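PDB 4IUP: protein SAWADEE HOMEODOMAIN HOMOLOG 1 from Arabidopsis thaliana, which binds methylated histone H3 tails through its SAWADEE domain and promotes RNA-directed DNA methylation and gene silencing in association with RNA polymerase IV. Local coordinates for residues A[61-64]-A[69-72]; A[77-82]-A[122-127]. The protein carries 2 engineered substitutions. All coordinates share one frame; numbering follows the deposited sequence.

Contact 1. Residues A[61-64]-A[69-72]; sequences IPVE and GRVN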
loop_
_atom_site.group_PDB
_atom_site.type_symbol
_atom_site.label_atom_id
_atom_site.label_comp_id
_atom_site.label_asym_id
_atom_site.label_seq_id
_atom_site.Cartn_x
_atom_site.Cartn_y
_atom_site.Cartn_z
ATOM N N ILE A 61 1.184 -0.961 7.156
ATOM C CA ILE A 61 1.616 -1.767 8.301
ATOM C C ILE A 61 1.294 -3.261 8.090
ATOM O O ILE A 61 0.166 -3.597 7.738
ATOM C CB ILE A 61 0.928 -1.260 9.605
ATOM C CG1 ILE A 61 1.245 0.227 9.847
ATOM C CG2 ILE A 61 1.311 -2.122 10.821
ATOM C CD1 ILE A 61 0.419 0.882 10.951
ATOM N N PRO A 62 2.283 -4.161 8.308
ATOM C CA PRO A 62 1.981 -5.596 8.196
ATOM C C PRO A 62 0.953 -6.045 9.242
ATOM O O PRO A 62 0.883 -5.473 10.333
ATOM C CB PRO A 62 3.337 -6.264 8.457
ATOM C CG PRO A 62 4.353 -5.208 8.081
ATOM C CD PRO A 62 3.711 -3.931 8.593
ATOM N N VAL A 63 0.150 -7.041 8.893
ATOM C CA VAL A 63 -0.859 -7.569 9.801
ATOM C C VAL A 63 -0.413 -8.956 10.257
ATOM O O VAL A 63 -0.114 -9.816 9.432
ATOM C CB VAL A 63 -2.250 -7.630 9.123
ATOM C CG1 VAL A 63 -3.325 -8.089 10.113
ATOM C CG2 VAL A 63 -2.635 -6.255 8.554
ATOM N N GLU A 64 -0.348 -9.162 11.570
ATOM C CA GLU A 64 0.046 -10.457 12.133
ATOM C C GLU A 64 -1.126 -11.443 12.132
ATOM O O GLU A 64 -2.284 -11.026 12.221
ATOM C CB GLU A 64 0.609 -10.281 13.551
ATOM C CG GLU A 64 1.900 -9.445 13.624
ATOM C CD GLU A 64 3.030 -9.986 12.746
ATOM O OE1 GLU A 64 3.299 -11.210 12.786
ATOM O OE2 GLU A 64 3.656 -9.178 12.015
ATOM N N GLY A 69 -8.461 -10.536 12.134
ATOM C CA GLY A 69 -9.845 -10.100 12.329
ATOM C C GLY A 69 -10.046 -8.606 12.136
ATOM O O GLY A 69 -11.177 -8.152 11.910
ATOM N N ARG A 70 -8.957 -7.837 12.221
ATOM C CA ARG A 70 -9.034 -6.378 12.069
ATOM C C ARG A 70 -9.154 -5.943 10.605
ATOM O O ARG A 70 -9.456 -4.779 10.320
ATOM C CB ARG A 70 -7.842 -5.684 12.744
ATOM C CG ARG A 70 -6.551 -5.684 11.925
ATOM C CD ARG A 70 -5.409 -5.043 12.702
ATOM N NE ARG A 70 -5.670 -3.630 12.976
ATOM C CZ ARG A 70 -5.069 -2.923 13.929
ATOM N NH1 ARG A 70 -4.161 -3.489 14.712
ATOM N NH2 ARG A 70 -5.371 -1.646 14.095
ATOM N N VAL A 71 -8.895 -6.869 9.686
ATOM C CA VAL A 71 -9.076 -6.616 8.260
ATOM C C VAL A 71 -10.532 -6.924 7.903
ATOM O O VAL A 71 -11.010 -8.039 8.129
ATOM C CB VAL A 71 -8.114 -7.472 7.401
ATOM C CG1 VAL A 71 -8.266 -7.151 5.924
ATOM C CG2 VAL A 71 -6.670 -7.262 7.849
ATOM N N ASN A 72 -11.225 -5.928 7.356
ATOM C CA ASN A 72 -12.644 -6.055 7.035
ATOM C C ASN A 72 -12.957 -5.675 5.595
ATOM O O ASN A 72 -12.216 -4.909 4.978
ATOM C CB ASN A 72 -13.473 -5.188 7.983
ATOM C CG ASN A 72 -13.399 -5.667 9.421
ATOM O OD1 ASN A 72 -13.777 -6.801 9.733
ATOM N ND2 ASN A 72 -12.920 -4.802 10.307
#

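Contact 2. Residues A[77-82]-A[122-127]; sequences MLCFQE and ESLGLE. Engineered in segment 77-82: M77 (natural residue Leu).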
loop_
_atom_site.group_PDB
_atom_site.type_symbol
_atom_site.label_atom_id
_atom_site.label_comp_id
_atom_site.label_asym_id
_atom_site.label_seq_id
_atom_site.Cartn_x
_atom_site.Cartn_y
_atom_site.Cartn_z
HETATM N N MSE A 77 -6.227 -1.466 1.525
HETATM C CA MSE A 77 -4.994 -2.193 1.833
HETATM C C MSE A 77 -3.940 -1.862 0.789
HETATM O O MSE A 77 -4.273 -1.608 -0.373
HETATM C CB MSE A 77 -5.214 -3.717 1.810
HETATM C CG MSE A 77 -6.384 -4.223 2.629
HETATM SE SE MSE A 77 -6.205 -3.882 4.537
HETATM C CE MSE A 77 -4.877 -5.254 4.988
ATOM N N LEU A 78 -2.677 -1.877 1.203
ATOM C CA LEU A 78 -1.572 -1.906 0.255
ATOM C C LEU A 78 -1.288 -3.371 -0.083
ATOM O O LEU A 78 -0.972 -4.167 0.810
ATOM C CB LEU A 78 -0.319 -1.225 0.824
ATOM C CG LEU A 78 0.857 -1.124 -0.161
ATOM C CD1 LEU A 78 0.539 -0.163 -1.314
ATOM C CD2 LEU A 78 2.152 -0.707 0.548
ATOM N N CYS A 79 -1.388 -3.711 -1.369
ATOM C CA CYS A 79 -1.373 -5.102 -1.818
ATOM C C CYS A 79 -0.195 -5.407 -2.721
ATOM O O CYS A 79 0.131 -4.625 -3.623
ATOM C CB CYS A 79 -2.656 -5.424 -2.585
ATOM S SG CYS A 79 -4.162 -5.044 -1.710
ATOM N N PHE A 80 0.434 -6.552 -2.481
ATOM C CA PHE A 80 1.526 -7.015 -3.330
ATOM C C PHE A 80 0.967 -7.650 -4.598
ATOM O O PHE A 80 0.425 -8.761 -4.565
ATOM C CB PHE A 80 2.429 -7.991 -2.570
ATOM C CG PHE A 80 3.653 -8.414 -3.338
ATOM C CD1 PHE A 80 4.604 -7.477 -3.730
ATOM C CD2 PHE A 80 3.857 -9.751 -3.663
ATOM C CE1 PHE A 80 5.739 -7.862 -4.429
ATOM C CE2 PHE A 80 4.999 -10.148 -4.375
ATOM C CZ PHE A 80 5.937 -9.207 -4.749
ATOM N N GLN A 81 1.106 -6.927 -5.708
ATOM C CA GLN A 81 0.530 -7.313 -6.992
ATOM C C GLN A 81 1.635 -7.810 -7.913
ATOM O O GLN A 81 2.413 -7.019 -8.453
ATOM C CB GLN A 81 -0.199 -6.117 -7.618
ATOM C CG GLN A 81 -0.985 -6.419 -8.907
ATOM C CD GLN A 81 -1.422 -5.153 -9.619
ATOM O OE1 GLN A 81 -2.557 -4.686 -9.458
ATOM N NE2 GLN A 81 -0.522 -4.579 -10.393
ATOM N N GLU A 82 1.696 -9.128 -8.079
ATOM C CA GLU A 82 2.722 -9.759 -8.902
ATOM C C GLU A 82 2.108 -10.278 -10.198
ATOM O O GLU A 82 1.188 -11.094 -10.173
ATOM C CB GLU A 82 3.404 -10.888 -8.123
ATOM C CG GLU A 82 4.594 -11.516 -8.847
ATOM C CD GLU A 82 5.462 -12.366 -7.938
ATOM O OE1 GLU A 82 4.918 -13.062 -7.048
ATOM O OE2 GLU A 82 6.693 -12.339 -8.123
ATOM N N GLU A 122 -8.130 -9.929 -7.350
ATOM C CA GLU A 122 -7.176 -10.991 -7.048
ATOM C C GLU A 122 -7.446 -11.512 -5.641
ATOM O O GLU A 122 -7.767 -10.735 -4.742
ATOM C CB GLU A 122 -5.735 -10.465 -7.146
ATOM C CG GLU A 122 -4.657 -11.519 -6.906
ATOM C CD GLU A 122 -3.243 -11.047 -7.231
ATOM O OE1 GLU A 122 -3.035 -9.843 -7.515
ATOM O OE2 GLU A 122 -2.324 -11.896 -7.190
ATOM N N SER A 123 -7.337 -12.827 -5.465
ATOM C CA SER A 123 -7.411 -13.435 -4.149
ATOM C C SER A 123 -6.024 -13.453 -3.508
ATOM O O SER A 123 -5.094 -14.046 -4.050
ATOM C CB SER A 123 -7.984 -14.849 -4.248
ATOM O OG SER A 123 -9.338 -14.801 -4.660
ATOM N N LEU A 124 -5.893 -12.795 -2.357
ATOM C CA LEU A 124 -4.610 -12.661 -1.671
ATOM C C LEU A 124 -4.663 -13.207 -0.250
ATOM O O LEU A 124 -5.710 -13.181 0.406
ATOM C CB LEU A 124 -4.158 -11.192 -1.639
ATOM C CG LEU A 124 -3.849 -10.511 -2.983
ATOM C CD1 LEU A 124 -3.527 -9.044 -2.774
ATOM C CD2 LEU A 124 -2.699 -11.202 -3.689
ATOM N N GLY A 125 -3.525 -13.704 0.218
ATOM C CA GLY A 125 -3.381 -14.073 1.617
ATOM C C GLY A 125 -2.917 -12.874 2.429
ATOM O O GLY A 125 -2.504 -11.835 1.871
ATOM N N LEU A 126 -2.975 -13.020 3.748
ATOM C CA LEU A 126 -2.552 -11.958 4.655
ATOM C C LEU A 126 -1.098 -11.541 4.395
ATOM O O LEU A 126 -0.726 -10.384 4.603
ATOM C CB LEU A 126 -2.725 -12.389 6.121
ATOM C CG LEU A 126 -2.680 -11.250 7.150
ATOM C CD1 LEU A 126 -3.865 -10.309 6.954
ATOM C CD2 LEU A 126 -2.644 -11.804 8.573
ATOM N N GLU A 127 -0.292 -12.485 3.924
ATOM C CA GLU A 127 1.142 -12.255 3.720
ATOM C C GLU A 127 1.461 -11.333 2.532
ATOM O O GLU A 127 2.619 -10.984 2.313
ATOM C CB GLU A 127 1.888 -13.595 3.599
ATOM C CG GLU A 127 1.779 -14.310 2.237
ATOM C CD GLU A 127 0.425 -14.961 1.958
ATOM O OE1 GLU A 127 -0.393 -15.133 2.893
ATOM O OE2 GLU A 127 0.187 -15.317 0.780
HETATM O O HOH W 1 0.034 -10.720 -6.254
#

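Contact 1. Residues A[61-64]-A[69-72]
V63 and V71 show how two valines can join the ends of a short loop without any polar bond between the two segments. The tight part is a single pair of methyls: CG1 of V63 lies 4.1 Å from CG2 of V71, and the two side chains are inclined to each other. In V63 the touching methyl is anti to the backbone N (chi1 -176°), whereas V71 uses the branch lying beside its own N. Both residues are buried, although the segments hide only 94 Å² between them.

The solvent side is looser. R70 approaches V63 with its aliphatic stem, CG standing 4.4 Å from V63 CG1, while the guanidinium group leads away from the valine. Its NH1 forms a salt bridge with E67 OE1, and the other oxygen of that carboxylate accepts a hydrogen bond from the backbone N of E64. E67, in the intervening turn, thus ties the beginning of the loop to R70. The same turn carries the zinc ligand C68, whose side chain is about 5 Å from that of V63; the metal itself is about 8 Å away. Chemically, the division implies an apolar underside shielded from water beside the zinc site, with the charged groups that fasten the turn kept on the exposed side.

Contact 2. Residues A[77-82]-A[122-127]
In the second, C-terminal barrel of the tandem tudor-like SAWADEE domain, strand 77-82 and the piece 122-127 face each other through C79 and L124. CD1 of L124 comes 3.7 Å from CB of C79 and 4.2 Å from its SG, so this methyl rests mainly against CB. The other branch, CD2, lies 4.1 Å from the carbonyl oxygen of F80. Y115 and I129 also pack on both C79 and L124, making this a piece of the apolar interior.

Such an encounter illustrates how a small SH3-like barrel is filled. The two strands are not sheet neighbours: 86-98 and 110-115 lie between them in strand order. Their axes pass 9.2 Å apart at 110°, and side chains rather than backbone bonds span the gap. After strand 122-124 the chain enters a 3-10 turn that begins at L126 and leads to strand 129-131, an arrangement familiar from SH3-like folds.

Toward the partly exposed end, polar groups replace the methyls. E122 is stretched out, with CG anti to the backbone N (chi1 -177°), and reaches strand 77-82 through a water. That water donates to E122 OE2 at 2.8 Å and to F80 O at 2.6 Å, and accepts a hydrogen bond from the backbone N of E82 at 2.9 Å. One solvent molecule thereby bridges a carbonyl and an amide two residues apart. OE1 of E122 is hydrogen-bonded to the hydroxyl of Y115, so the carboxylate is anchored through both oxygens, and the CG methylene of Q81 lies beside it.

Overall arrangement
From the N terminus the chain first builds the strands of the other tudor-like half and leaves them along strand 56-62. Contact 1 then closes a short loop of four intervening residues, including zinc ligand C68. Contact 2 opens only afterwards and closes a much longer excursion through strands 86-98 and 110-115, which also delivers H102, C107 and C109 to the metal. The two are therefore in series and do not cross. They nevertheless meet in space at L126, whose CD2 lies 3.3 Å from V63 O, while V71 also packs on the engineered selenomethionine M77. Zinc-side loop and barrel are joined there.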